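Local coordinates for maltose/maltodextrin-binding protein (PDB 2GH9) that binds maltotriose as a periplasmic binding protein, probably delivering the sugar to a membrane transporter, at residues 4-9 and 33-38; 60-65 and 270-275. One frame throughout, in Å; residues are numbered along the deposited sequence.

Interaction 1 (4-9 and 33-38); sequences TVWTHF and EVVEVP. With GLC (alpha-D-glucopyranose), chain B.
W6 and T7 pair with V35 and E36 in a parallel two-strand contact, the strand-strand half of the β-α-β unit made by strand 3-7, helix 11-26 and strand 32-36 in one lobe of a periplasmic binding protein. The evidence is the bonding pattern: V5 N to E33 O, V35 N to V5 O, T7 N to V35 O and V37 N to T7 O alternate along the strands, whose short axes approach to 4.7 Å at an angle of 28°. The shortest bond is V35 N to V5 O at 2.7 Å; the last, V37 N to T7 O, measures 3.0 Å and comes from a residue just past the strand. W6 shares a face of the sheet with T4, E33 and V35. Its indole lies beside V35, CB of which sits near the ring plane at the edge, while V37 CG2 rises over one face, 3.9 Å from the centroid of the five-membered ring, a CH-pi contact. K45 and F46 of helix 39-49 also pack on W6. On the other face, packed by L14, L17 and A21 of helix 11-26, T7 CG2 meets V34 CG1 at 3.7 Å. With T7 OG1 anti to the backbone N (chi1 -172°), the hydroxyl accepts from F9 N at 3.1 Å in an ST turn, and also bonds V60 O. Just past the strand end H8 enters the sugar pocket: its ND1 and O2 of the chain B glucose share a hydrogen bond of 2.8 Å, O2 lying in the imidazole plane.

Interaction 2 (60-65 and 270-275); sequences VTVPHD and GVVVNA. With GLC (alpha-D-glucopyranose), chain C.
V62 reaches V272 through both of its methyls, while its backbone N and O both bond G270. From V62 CB the side chain forks: CG1, anti to the carbonyl carbon (chi1 -61°), stands 4.0 Å from V272 CG2, while CG2, between the backbone N and the carbonyl carbon, comes to 3.7 Å from V272 CG1 and also touches G270 O. The two valine side chains cross at about a right angle. V62 N donates to G270 O and G270 N returns a bond to V62 O, each 2.9 Å long, which makes V62 and G270 an antiparallel hydrogen-bonded pair. It is one of the places where strand 58-63 meets strand 265-273 within the mixed sheet of one lobe of the periplasmic binding protein fold; the short axes here stand at 109°, so the strands splay instead of running side by side, and V62 with G270 is the one bridge between these segments. A cis peptide precedes T61 and the chain turns a corner at V60. T61 CB lies 3.4 Å from G270 O, while T61 OG1 bonds Q269. V60 runs side by side with V271, CG2 to CG1, beside helix 280-290. Further on, P63 touches the sugar, and the D65 carboxylate grips the chain C glucose with two bonds: O2 donates to OD1 and O3 to OD2, each 2.6 Å long. W345 NE1 adds a weak bond to OD2.

Interactions 1 and 2 are neighbouring seams of a single sheet, their centres about 12 Å apart, because strand 3-7 lies beside strand 58-63. A probable backbone hydrogen bond, W6 O to V60 N at 3.1 Å, joins them, next to the bond of T7 OG1 to V60 O, 2.6 Å long. Beyond these, H8 NE2 is 2.7 Å from T61 O, a weak bond at the imidazole nitrogen that does not bond the chain B glucose, and F9 CZ packs 3.4 Å from T61 OG1. One segment of each contact, 4-9 and 60-65, runs on into the maltotriose pocket, where they address different glucose units: H8 contacts chain B, and D65 contacts chain C.

Interaction 1 (4-9 and 33-38)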
loop_
_atom_site.group_PDB
_atom_site.type_symbol
_atom_site.label_atom_id
_atom_site.label_comp_id
_atom_site.label_asym_id
_atom_site.label_seq_id
_atom_site.Cartn_x
_atom_site.Cartn_y
_atom_site.Cartn_z
ATOM N N THR A 4 -12.725 16.459 -13.024
ATOM C CA THR A 4 -12.421 15.050 -13.259
ATOM C C THR A 4 -11.556 14.489 -12.136
ATOM O O THR A 4 -10.701 15.183 -11.575
ATOM C CB THR A 4 -11.776 14.809 -14.633
ATOM O OG1 THR A 4 -10.460 15.363 -14.655
ATOM C CG2 THR A 4 -12.623 15.458 -15.748
ATOM N N VAL A 5 -11.840 13.230 -11.798
ATOM C CA VAL A 5 -11.139 12.481 -10.754
ATOM C C VAL A 5 -10.502 11.258 -11.390
ATOM O O VAL A 5 -11.190 10.480 -12.011
ATOM C CB VAL A 5 -12.113 11.997 -9.652
ATOM C CG1 VAL A 5 -11.372 11.215 -8.523
ATOM C CG2 VAL A 5 -12.862 13.167 -9.081
ATOM N N TRP A 6 -9.187 11.116 -11.248
ATOM C CA TRP A 6 -8.516 9.843 -11.537
ATOM C C TRP A 6 -8.529 8.970 -10.303
ATOM O O TRP A 6 -8.218 9.455 -9.205
ATOM C CB TRP A 6 -7.078 10.077 -11.971
ATOM C CG TRP A 6 -6.959 10.578 -13.358
ATOM C CD1 TRP A 6 -7.954 10.676 -14.289
ATOM C CD2 TRP A 6 -5.765 11.024 -13.993
ATOM N NE1 TRP A 6 -7.458 11.190 -15.456
ATOM C CE2 TRP A 6 -6.109 11.397 -15.309
ATOM C CE3 TRP A 6 -4.434 11.166 -13.570
ATOM C CZ2 TRP A 6 -5.169 11.888 -16.217
ATOM C CZ3 TRP A 6 -3.503 11.653 -14.468
ATOM C CH2 TRP A 6 -3.877 12.012 -15.785
ATOM N N THR A 7 -8.899 7.699 -10.475
ATOM C CA THR A 7 -8.880 6.741 -9.360
ATOM C C THR A 7 -8.396 5.354 -9.779
ATOM O O THR A 7 -8.641 4.923 -10.901
ATOM C CB THR A 7 -10.295 6.598 -8.716
ATOM O OG1 THR A 7 -10.198 5.810 -7.536
ATOM C CG2 THR A 7 -11.289 5.967 -9.678
ATOM N N HIS A 8 -7.744 4.663 -8.851
ATOM C CA HIS A 8 -7.332 3.258 -9.022
ATOM C C HIS A 8 -8.289 2.292 -8.321
ATOM O O HIS A 8 -8.053 1.071 -8.259
ATOM C CB HIS A 8 -5.902 3.020 -8.528
ATOM C CG HIS A 8 -5.630 3.484 -7.124
ATOM N ND1 HIS A 8 -5.772 2.664 -6.023
ATOM C CD2 HIS A 8 -5.148 4.663 -6.652
ATOM C CE1 HIS A 8 -5.433 3.331 -4.932
ATOM N NE2 HIS A 8 -5.024 4.537 -5.289
ATOM N N PHE A 9 -9.384 2.839 -7.805
ATOM C CA PHE A 9 -10.354 2.041 -7.104
ATOM C C PHE A 9 -11.156 1.177 -8.088
ATOM O O PHE A 9 -11.413 1.564 -9.237
ATOM C CB PHE A 9 -11.345 2.923 -6.320
ATOM C CG PHE A 9 -10.731 3.746 -5.226
ATOM C CD1 PHE A 9 -9.426 3.546 -4.793
ATOM C CD2 PHE A 9 -11.483 4.738 -4.616
ATOM C CE1 PHE A 9 -8.889 4.312 -3.793
ATOM C CE2 PHE A 9 -10.956 5.506 -3.613
ATOM C CZ PHE A 9 -9.661 5.286 -3.186
ATOM N N GLU A 33 -16.643 13.725 -13.063
ATOM C CA GLU A 33 -16.355 12.541 -13.866
ATOM C C GLU A 33 -15.281 11.671 -13.173
ATOM O O GLU A 33 -14.164 12.104 -12.951
ATOM C CB GLU A 33 -15.944 12.887 -15.314
ATOM C CG GLU A 33 -16.205 11.692 -16.301
ATOM C CD GLU A 33 -15.464 11.776 -17.632
ATOM O OE1 GLU A 33 -15.336 12.895 -18.199
ATOM O OE2 GLU A 33 -15.005 10.717 -18.132
ATOM N N VAL A 34 -15.664 10.447 -12.817
ATOM C CA VAL A 34 -14.735 9.490 -12.217
ATOM C C VAL A 34 -14.079 8.681 -13.351
ATOM O O VAL A 34 -14.758 8.023 -14.130
ATOM C CB VAL A 34 -15.466 8.621 -11.182
ATOM C CG1 VAL A 34 -14.507 7.583 -10.537
ATOM C CG2 VAL A 34 -16.110 9.527 -10.111
ATOM N N VAL A 35 -12.761 8.780 -13.463
ATOM C CA VAL A 35 -11.995 8.119 -14.515
ATOM C C VAL A 35 -11.079 7.086 -13.849
ATOM O O VAL A 35 -10.272 7.422 -12.973
ATOM C CB VAL A 35 -11.213 9.154 -15.386
ATOM C CG1 VAL A 35 -10.304 8.483 -16.409
ATOM C CG2 VAL A 35 -12.187 10.101 -16.115
ATOM N N GLU A 36 -11.250 5.827 -14.246
ATOM C CA GLU A 36 -10.390 4.734 -13.800
ATOM C C GLU A 36 -9.051 4.748 -14.530
ATOM O O GLU A 36 -8.976 5.022 -15.736
ATOM C CB GLU A 36 -11.077 3.387 -13.985
ATOM C CG GLU A 36 -12.275 3.196 -13.074
ATOM C CD GLU A 36 -13.266 2.167 -13.618
ATOM O OE1 GLU A 36 -13.111 0.960 -13.321
ATOM O OE2 GLU A 36 -14.215 2.579 -14.323
ATOM N N VAL A 37 -8.003 4.487 -13.760
ATOM C CA VAL A 37 -6.612 4.483 -14.215
ATOM C C VAL A 37 -5.947 3.381 -13.401
ATOM O O VAL A 37 -6.138 3.336 -12.172
ATOM C CB VAL A 37 -5.851 5.775 -13.892
ATOM C CG1 VAL A 37 -4.444 5.767 -14.596
ATOM C CG2 VAL A 37 -6.680 7.052 -14.194
ATOM N N PRO A 38 -5.191 2.478 -14.065
ATOM C CA PRO A 38 -4.453 1.492 -13.256
ATOM C C PRO A 38 -3.452 2.188 -12.319
ATOM O O PRO A 38 -2.770 3.168 -12.711
ATOM C CB PRO A 38 -3.731 0.644 -14.296
ATOM C CG PRO A 38 -4.352 0.978 -15.614
ATOM C CD PRO A 38 -4.914 2.330 -15.512
HETATM C C1 GLC B . -5.244 -1.456 -6.584
HETATM C C2 GLC B . -5.467 -0.909 -5.176
HETATM C C3 GLC B . -4.161 -0.368 -4.627
HETATM C C4 GLC B . -3.099 -1.478 -4.646
HETATM C C5 GLC B . -2.896 -2.028 -6.067
HETATM C C6 GLC B . -1.967 -3.258 -6.067
HETATM O O1 GLC B . -4.978 -0.359 -7.454
HETATM O O2 GLC B . -6.503 0.098 -5.174
HETATM O O3 GLC B . -4.319 0.163 -3.301
HETATM O O4 GLC B . -1.848 -0.917 -4.286
HETATM O O5 GLC B . -4.160 -2.393 -6.616
HETATM O O6 GLC B . -1.819 -3.814 -7.388
#

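Interaction 2 (60-65 and 270-275)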
loop_
_atom_site.group_PDB
_atom_site.type_symbol
_atom_site.label_atom_id
_atom_site.label_comp_id
_atom_site.label_asym_id
_atom_site.label_seq_id
_atom_site.Cartn_x
_atom_site.Cartn_y
_atom_site.Cartn_z
ATOM N N VAL A 60 -8.066 10.567 -6.322
ATOM C CA VAL A 60 -8.625 9.870 -5.166
ATOM C C VAL A 60 -8.328 8.369 -5.335
ATOM O O VAL A 60 -9.045 7.680 -6.074
ATOM C CB VAL A 60 -10.132 10.075 -5.106
ATOM C CG1 VAL A 60 -10.718 9.350 -3.901
ATOM C CG2 VAL A 60 -10.482 11.583 -5.067
ATOM N N THR A 61 -7.301 7.810 -4.694
ATOM C CA THR A 61 -6.315 8.458 -3.839
ATOM C C THR A 61 -4.911 8.102 -4.343
ATOM O O THR A 61 -4.740 7.205 -5.183
ATOM C CB THR A 61 -6.435 7.942 -2.390
ATOM O OG1 THR A 61 -6.597 6.506 -2.401
ATOM C CG2 THR A 61 -7.641 8.620 -1.670
ATOM N N VAL A 62 -3.907 8.793 -3.820
ATOM C CA VAL A 62 -2.519 8.414 -4.044
ATOM C C VAL A 62 -1.897 7.906 -2.750
ATOM O O VAL A 62 -2.249 8.374 -1.672
ATOM C CB VAL A 62 -1.645 9.617 -4.565
ATOM C CG1 VAL A 62 -2.181 10.154 -5.912
ATOM C CG2 VAL A 62 -1.506 10.756 -3.466
ATOM N N PRO A 63 -0.929 6.971 -2.855
ATOM C CA PRO A 63 -0.168 6.553 -1.684
ATOM C C PRO A 63 0.848 7.630 -1.356
ATOM O O PRO A 63 1.350 8.313 -2.251
ATOM C CB PRO A 63 0.536 5.268 -2.154
ATOM C CG PRO A 63 0.729 5.500 -3.607
ATOM C CD PRO A 63 -0.470 6.292 -4.072
ATOM N N HIS A 64 1.136 7.789 -0.082
ATOM C CA HIS A 64 2.017 8.863 0.369
ATOM C C HIS A 64 3.465 8.801 -0.089
ATOM O O HIS A 64 4.155 9.817 -0.053
ATOM C CB HIS A 64 1.958 8.987 1.876
ATOM C CG HIS A 64 2.778 7.977 2.623
ATOM N ND1 HIS A 64 2.242 6.814 3.132
ATOM C CD2 HIS A 64 4.081 7.994 3.007
ATOM C CE1 HIS A 64 3.183 6.156 3.795
ATOM N NE2 HIS A 64 4.312 6.844 3.724
ATOM N N ASP A 65 3.942 7.630 -0.526
ATOM C CA ASP A 65 5.327 7.562 -1.005
ATOM C C ASP A 65 5.531 8.412 -2.267
ATOM O O ASP A 65 6.647 8.838 -2.557
ATOM C CB ASP A 65 5.808 6.111 -1.178
ATOM C CG ASP A 65 5.064 5.369 -2.236
ATOM O OD1 ASP A 65 3.826 5.114 -2.060
ATOM O OD2 ASP A 65 5.726 5.022 -3.240
ATOM N N GLY A 270 -4.209 9.336 0.300
ATOM C CA GLY A 270 -4.787 10.670 0.450
ATOM C C GLY A 270 -5.251 11.269 -0.848
ATOM O O GLY A 270 -4.826 10.853 -1.958
ATOM N N VAL A 271 -6.148 12.245 -0.722
ATOM C CA VAL A 271 -6.637 12.963 -1.875
ATOM C C VAL A 271 -5.683 14.125 -2.175
ATOM O O VAL A 271 -5.299 14.884 -1.260
ATOM C CB VAL A 271 -8.076 13.510 -1.668
ATOM C CG1 VAL A 271 -8.535 14.232 -2.924
ATOM C CG2 VAL A 271 -9.084 12.363 -1.265
ATOM N N VAL A 272 -5.304 14.264 -3.440
ATOM C CA VAL A 272 -4.465 15.385 -3.877
ATOM C C VAL A 272 -5.180 16.169 -4.959
ATOM O O VAL A 272 -5.930 15.620 -5.774
ATOM C CB VAL A 272 -3.050 14.950 -4.367
ATOM C CG1 VAL A 272 -2.237 14.344 -3.196
ATOM C CG2 VAL A 272 -3.167 13.980 -5.553
ATOM N N VAL A 273 -4.964 17.476 -4.941
ATOM C CA VAL A 273 -5.550 18.348 -5.925
ATOM C C VAL A 273 -4.443 18.776 -6.889
ATOM O O VAL A 273 -3.323 19.017 -6.477
ATOM C CB VAL A 273 -6.289 19.540 -5.228
ATOM C CG1 VAL A 273 -6.721 20.605 -6.256
ATOM C CG2 VAL A 273 -7.504 19.018 -4.484
ATOM N N ASN A 274 -4.772 18.806 -8.174
ATOM C CA ASN A 274 -3.875 19.245 -9.232
ATOM C C ASN A 274 -3.610 20.751 -9.121
ATOM O O ASN A 274 -4.548 21.561 -9.207
ATOM C CB ASN A 274 -4.520 18.922 -10.580
ATOM C CG ASN A 274 -3.603 19.146 -11.761
ATOM O OD1 ASN A 274 -2.547 19.748 -11.637
ATOM N ND2 ASN A 274 -3.997 18.625 -12.918
ATOM N N ALA A 275 -2.339 21.122 -8.946
ATOM C CA ALA A 275 -1.942 22.533 -8.859
ATOM C C ALA A 275 -2.311 23.323 -10.128
ATOM O O ALA A 275 -2.416 24.550 -10.096
ATOM C CB ALA A 275 -0.447 22.640 -8.584
HETATM C C1 GLC C . 3.613 0.674 -3.399
HETATM C C2 GLC C . 3.965 2.136 -3.601
HETATM C C3 GLC C . 4.222 2.421 -5.072
HETATM C C4 GLC C . 5.271 1.449 -5.595
HETATM C C5 GLC C . 4.891 -0.016 -5.335
HETATM C C6 GLC C . 5.989 -1.014 -5.734
HETATM O O2 GLC C . 2.905 2.978 -3.110
HETATM O O3 GLC C . 4.670 3.763 -5.234
HETATM O O4 GLC C . 5.429 1.692 -6.993
HETATM O O5 GLC C . 4.628 -0.197 -3.941
HETATM O O6 GLC C . 5.403 -2.310 -5.904
#